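Nitrite oxidoreductase subunit A (Kuenenia stuttgartiensis, PDB 7B04) is a subunit of the molybdopterin oxidoreductase family that carries a molybdenum atom, two MD1 molecules and an iron-sulfur cluster. Local coordinates at residues I969-D978 with Y996-Y1007. Numbering follows the deposited sequence.
Sequences IEDGDYVYVD and YKVSRLMLRAKY
With CG anti to the backbone N (chi1 -154°) and the chain extended as far as NE, Arg1000 lays its guanidinium flat over the ring of Tyr976, whose CG stands anti to its own carbonyl carbon (chi1 -78°). The two planes are 7° apart and CZ lies 3.6 Å from the centroid of the Tyr976 ring, a stacked cation-pi pair. Met1002 takes the opposite face: its CG rests above the rim, and its SD comes obliquely to 3.6 Å from Tyr976 CZ, a Met-aromatic contact. The guanidinium of Arg1000 also forms a salt bridge with Asp978, nearly coplanar with the carboxylate; NE meets the syn lone pair of OD2 at 2.8 Å.

Strands 974-978 and 1001-1007 pair antiparallel, Val975 N donating to Leu1003 O at 2.7 Å; in their mixed sheet 974-978 lies between 1001-1007 and 1102-1109. On the sheet face of Val975, Val977 packs against Leu1001 and Leu1003. On the other, Arg1004 sets CG over the Tyr974 ring; its guanidinium and the Tyr974 hydroxyl both reach Glu954. At the type II turn 970-973, Tyr1007 OH donates in plane to a lone pair of Ile969 O, while Asp971 CB sits 3.4 Å from the centroid of the Tyr1007 ring. The chemistry thus divides: backbone bonds set the strand pairing, while stack and salt bridge fix the rotation of the Arg1000 guanidinium, whose charge Asp978 probably offsets.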
loop_
_atom_site.group_PDB
_atom_site.type_symbol
_atom_site.label_atom_id
_atom_site.label_comp_id
_atom_site.label_asym_id
_atom_site.label_seq_id
_atom_site.Cartn_x
_atom_site.Cartn_y
_atom_site.Cartn_z
ATOM N N ILE B 969 -13.343 15.434 21.003
ATOM C CA ILE B 969 -12.791 14.181 20.510
ATOM C C ILE B 969 -11.279 14.253 20.643
ATOM O O ILE B 969 -10.644 15.175 20.115
ATOM C CB ILE B 969 -13.199 13.920 19.052
ATOM C CG1 ILE B 969 -14.715 13.740 18.949
ATOM C CG2 ILE B 969 -12.462 12.710 18.497
ATOM C CD1 ILE B 969 -15.247 13.812 17.536
ATOM N N GLU B 970 -10.702 13.283 21.341
ATOM C CA GLU B 970 -9.258 13.179 21.457
ATOM C C GLU B 970 -8.747 12.154 20.451
ATOM O O GLU B 970 -9.476 11.242 20.057
ATOM C CB GLU B 970 -8.867 12.774 22.874
ATOM C CG GLU B 970 -7.392 12.845 23.154
ATOM C CD GLU B 970 -6.856 14.252 23.196
ATOM O OE1 GLU B 970 -7.624 15.179 23.524
ATOM O OE2 GLU B 970 -5.656 14.426 22.909
ATOM N N ASP B 971 -7.490 12.321 20.024
ATOM C CA ASP B 971 -6.901 11.407 19.049
ATOM C C ASP B 971 -6.933 9.975 19.570
ATOM O O ASP B 971 -6.444 9.684 20.664
ATOM C CB ASP B 971 -5.467 11.809 18.690
ATOM C CG ASP B 971 -4.827 10.850 17.660
ATOM O OD1 ASP B 971 -3.687 11.130 17.223
ATOM O OD2 ASP B 971 -5.446 9.832 17.271
ATOM N N GLY B 972 -7.477 9.080 18.751
ATOM C CA GLY B 972 -7.605 7.676 19.077
ATOM C C GLY B 972 -8.969 7.273 19.567
ATOM O O GLY B 972 -9.212 6.077 19.743
ATOM N N ASP B 973 -9.876 8.227 19.757
ATOM C CA ASP B 973 -11.229 7.914 20.187
ATOM C C ASP B 973 -12.057 7.385 19.022
ATOM O O ASP B 973 -11.816 7.719 17.859
ATOM C CB ASP B 973 -11.906 9.154 20.774
ATOM C CG ASP B 973 -11.294 9.587 22.091
ATOM O OD1 ASP B 973 -10.735 8.725 22.801
ATOM O OD2 ASP B 973 -11.387 10.787 22.423
ATOM N N TYR B 974 -13.044 6.556 19.346
ATOM C CA TYR B 974 -14.015 6.100 18.362
ATOM C C TYR B 974 -15.056 7.194 18.128
ATOM O O TYR B 974 -15.478 7.873 19.068
ATOM C CB TYR B 974 -14.686 4.813 18.844
ATOM C CG TYR B 974 -13.806 3.580 18.759
ATOM C CD1 TYR B 974 -13.676 2.881 17.566
ATOM C CD2 TYR B 974 -13.116 3.109 19.871
ATOM C CE1 TYR B 974 -12.880 1.754 17.479
ATOM C CE2 TYR B 974 -12.317 1.981 19.792
ATOM C CZ TYR B 974 -12.203 1.309 18.594
ATOM O OH TYR B 974 -11.410 0.186 18.507
ATOM N N VAL B 975 -15.443 7.378 16.863
ATOM C CA VAL B 975 -16.343 8.449 16.447
ATOM C C VAL B 975 -17.398 7.890 15.493
ATOM O O VAL B 975 -17.117 7.003 14.676
ATOM C CB VAL B 975 -15.559 9.616 15.802
ATOM C CG1 VAL B 975 -14.639 10.287 16.832
ATOM C CG2 VAL B 975 -14.731 9.119 14.628
ATOM N N TYR B 976 -18.568 8.477 15.516
ATOM C CA TYR B 976 -19.589 8.046 14.552
ATOM C C TYR B 976 -19.469 8.967 13.345
ATOM O O TYR B 976 -19.135 10.110 13.540
ATOM C CB TYR B 976 -20.955 8.153 15.212
ATOM C CG TYR B 976 -21.307 7.048 16.170
ATOM C CD1 TYR B 976 -21.593 5.778 15.721
ATOM C CD2 TYR B 976 -21.413 7.289 17.520
ATOM C CE1 TYR B 976 -21.942 4.772 16.596
ATOM C CE2 TYR B 976 -21.771 6.296 18.408
ATOM C CZ TYR B 976 -22.038 5.032 17.943
ATOM O OH TYR B 976 -22.390 4.049 18.811
ATOM N N VAL B 977 -19.603 8.436 12.135
ATOM C CA VAL B 977 -19.602 9.297 10.921
ATOM C C VAL B 977 -21.016 9.221 10.382
ATOM O O VAL B 977 -21.348 8.222 9.776
ATOM C CB VAL B 977 -18.610 8.805 9.864
ATOM C CG1 VAL B 977 -17.610 9.880 9.485
ATOM C CG2 VAL B 977 -17.914 7.540 10.314
ATOM N N ASP B 978 -21.766 10.301 10.515
ATOM C CA ASP B 978 -23.189 10.276 10.132
ATOM C C ASP B 978 -23.403 11.260 8.991
ATOM O O ASP B 978 -22.768 12.296 8.981
ATOM C CB ASP B 978 -24.067 10.534 11.353
ATOM C CG ASP B 978 -24.127 9.365 12.312
ATOM O OD1 ASP B 978 -23.823 9.559 13.483
ATOM O OD2 ASP B 978 -24.481 8.283 11.883
ATOM N N TYR B 996 -29.641 -1.294 11.468
ATOM C CA TYR B 996 -29.048 0.028 11.658
ATOM C C TYR B 996 -27.744 -0.069 12.437
ATOM O O TYR B 996 -26.789 0.666 12.160
ATOM C CB TYR B 996 -30.030 0.958 12.369
ATOM C CG TYR B 996 -29.454 2.323 12.679
ATOM C CD1 TYR B 996 -29.147 3.218 11.662
ATOM C CD2 TYR B 996 -29.217 2.717 13.990
ATOM C CE1 TYR B 996 -28.618 4.466 11.941
ATOM C CE2 TYR B 996 -28.691 3.963 14.279
ATOM C CZ TYR B 996 -28.394 4.833 13.250
ATOM O OH TYR B 996 -27.873 6.075 13.531
ATOM N N LYS B 997 -27.699 -0.957 13.435
ATOM C CA LYS B 997 -26.459 -1.194 14.165
ATOM C C LYS B 997 -25.347 -1.611 13.212
ATOM O O LYS B 997 -24.194 -1.193 13.364
ATOM C CB LYS B 997 -26.684 -2.264 15.238
ATOM C CG LYS B 997 -25.464 -2.577 16.085
ATOM C CD LYS B 997 -25.678 -3.836 16.914
ATOM C CE LYS B 997 -26.633 -3.588 18.072
ATOM N NZ LYS B 997 -26.761 -4.782 18.953
ATOM N N VAL B 998 -25.679 -2.444 12.226
ATOM C CA VAL B 998 -24.705 -2.843 11.218
ATOM C C VAL B 998 -24.345 -1.667 10.312
ATOM O O VAL B 998 -23.199 -1.540 9.861
ATOM C CB VAL B 998 -25.258 -4.034 10.413
ATOM C CG1 VAL B 998 -24.178 -4.656 9.550
ATOM C CG2 VAL B 998 -25.887 -5.059 11.333
ATOM N N SER B 999 -25.316 -0.797 10.017
ATOM C CA SER B 999 -25.114 0.227 8.989
ATOM C C SER B 999 -24.394 1.469 9.525
ATOM O O SER B 999 -23.635 2.110 8.787
ATOM C CB SER B 999 -26.446 0.591 8.344
ATOM O OG SER B 999 -27.194 -0.586 8.050
ATOM N N ARG B 1000 -24.654 1.881 10.772
ATOM C CA ARG B 1000 -24.040 3.126 11.258
ATOM C C ARG B 1000 -22.541 2.932 11.503
ATOM O O ARG B 1000 -22.138 1.991 12.200
ATOM C CB ARG B 1000 -24.718 3.588 12.534
ATOM C CG ARG B 1000 -24.608 5.079 12.727
ATOM C CD ARG B 1000 -24.876 5.507 14.158
ATOM N NE ARG B 1000 -24.517 6.907 14.375
ATOM C CZ ARG B 1000 -24.607 7.535 15.544
ATOM N NH1 ARG B 1000 -25.051 6.898 16.625
ATOM N NH2 ARG B 1000 -24.256 8.811 15.634
ATOM N N LEU B 1001 -21.714 3.826 10.939
ATOM C CA LEU B 1001 -20.261 3.657 10.972
ATOM C C LEU B 1001 -19.683 4.284 12.242
ATOM O O LEU B 1001 -19.974 5.441 12.575
ATOM C CB LEU B 1001 -19.582 4.201 9.700
ATOM C CG LEU B 1001 -18.050 4.382 9.706
ATOM C CD1 LEU B 1001 -17.385 3.021 9.908
ATOM C CD2 LEU B 1001 -17.504 5.013 8.382
ATOM N N MET B 1002 -18.823 3.521 12.911
ATOM C CA MET B 1002 -18.119 3.899 14.132
ATOM C C MET B 1002 -16.680 3.440 13.967
ATOM O O MET B 1002 -16.401 2.236 14.022
ATOM C CB MET B 1002 -18.727 3.256 15.373
ATOM C CG MET B 1002 -18.148 3.821 16.651
ATOM S SD MET B 1002 -18.960 3.259 18.159
ATOM C CE MET B 1002 -18.437 1.554 18.148
ATOM N N LEU B 1003 -15.797 4.380 13.654
ATOM C CA LEU B 1003 -14.376 4.111 13.518
ATOM C C LEU B 1003 -13.578 5.058 14.406
ATOM O O LEU B 1003 -14.102 6.032 14.958
ATOM C CB LEU B 1003 -13.961 4.208 12.050
ATOM C CG LEU B 1003 -13.680 5.588 11.462
ATOM C CD1 LEU B 1003 -13.201 5.394 10.037
ATOM C CD2 LEU B 1003 -14.897 6.506 11.510
ATOM N N ARG B 1004 -12.286 4.763 14.517
ATOM C CA ARG B 1004 -11.363 5.576 15.294
ATOM C C ARG B 1004 -10.969 6.842 14.547
ATOM O O ARG B 1004 -10.874 6.862 13.317
ATOM C CB ARG B 1004 -10.098 4.786 15.627
ATOM C CG ARG B 1004 -10.233 3.827 16.793
ATOM C CD ARG B 1004 -8.869 3.272 17.152
ATOM N NE ARG B 1004 -8.891 2.259 18.204
ATOM C CZ ARG B 1004 -8.764 2.513 19.502
ATOM N NH1 ARG B 1004 -8.625 3.761 19.929
ATOM N NH2 ARG B 1004 -8.782 1.516 20.378
ATOM N N ALA B 1005 -10.709 7.896 15.315
ATOM C CA ALA B 1005 -10.279 9.181 14.794
ATOM C C ALA B 1005 -8.769 9.318 14.937
ATOM O O ALA B 1005 -8.171 8.829 15.897
ATOM C CB ALA B 1005 -10.976 10.330 15.527
ATOM N N LYS B 1006 -8.155 9.990 13.965
ATOM C CA LYS B 1006 -6.711 10.182 13.938
ATOM C C LYS B 1006 -6.414 11.652 13.704
ATOM O O LYS B 1006 -6.879 12.231 12.717
ATOM C CB LYS B 1006 -6.062 9.328 12.844
ATOM C CG LYS B 1006 -4.588 9.633 12.625
ATOM C CD LYS B 1006 -4.022 8.893 11.423
ATOM C CE LYS B 1006 -2.599 9.347 11.126
ATOM N NZ LYS B 1006 -2.025 8.686 9.922
ATOM N N TYR B 1007 -5.639 12.253 14.605
ATOM C CA TYR B 1007 -5.216 13.634 14.421
ATOM C C TYR B 1007 -4.238 13.715 13.260
ATOM O O TYR B 1007 -3.197 13.051 13.269
ATOM C CB TYR B 1007 -4.566 14.180 15.691
ATOM C CG TYR B 1007 -5.533 14.573 16.782
ATOM C CD1 TYR B 1007 -6.900 14.402 16.624
ATOM C CD2 TYR B 1007 -5.075 15.124 17.972
ATOM C CE1 TYR B 1007 -7.781 14.757 17.623
ATOM C CE2 TYR B 1007 -5.951 15.485 18.977
ATOM C CZ TYR B 1007 -7.304 15.300 18.796
ATOM O OH TYR B 1007 -8.182 15.660 19.792
#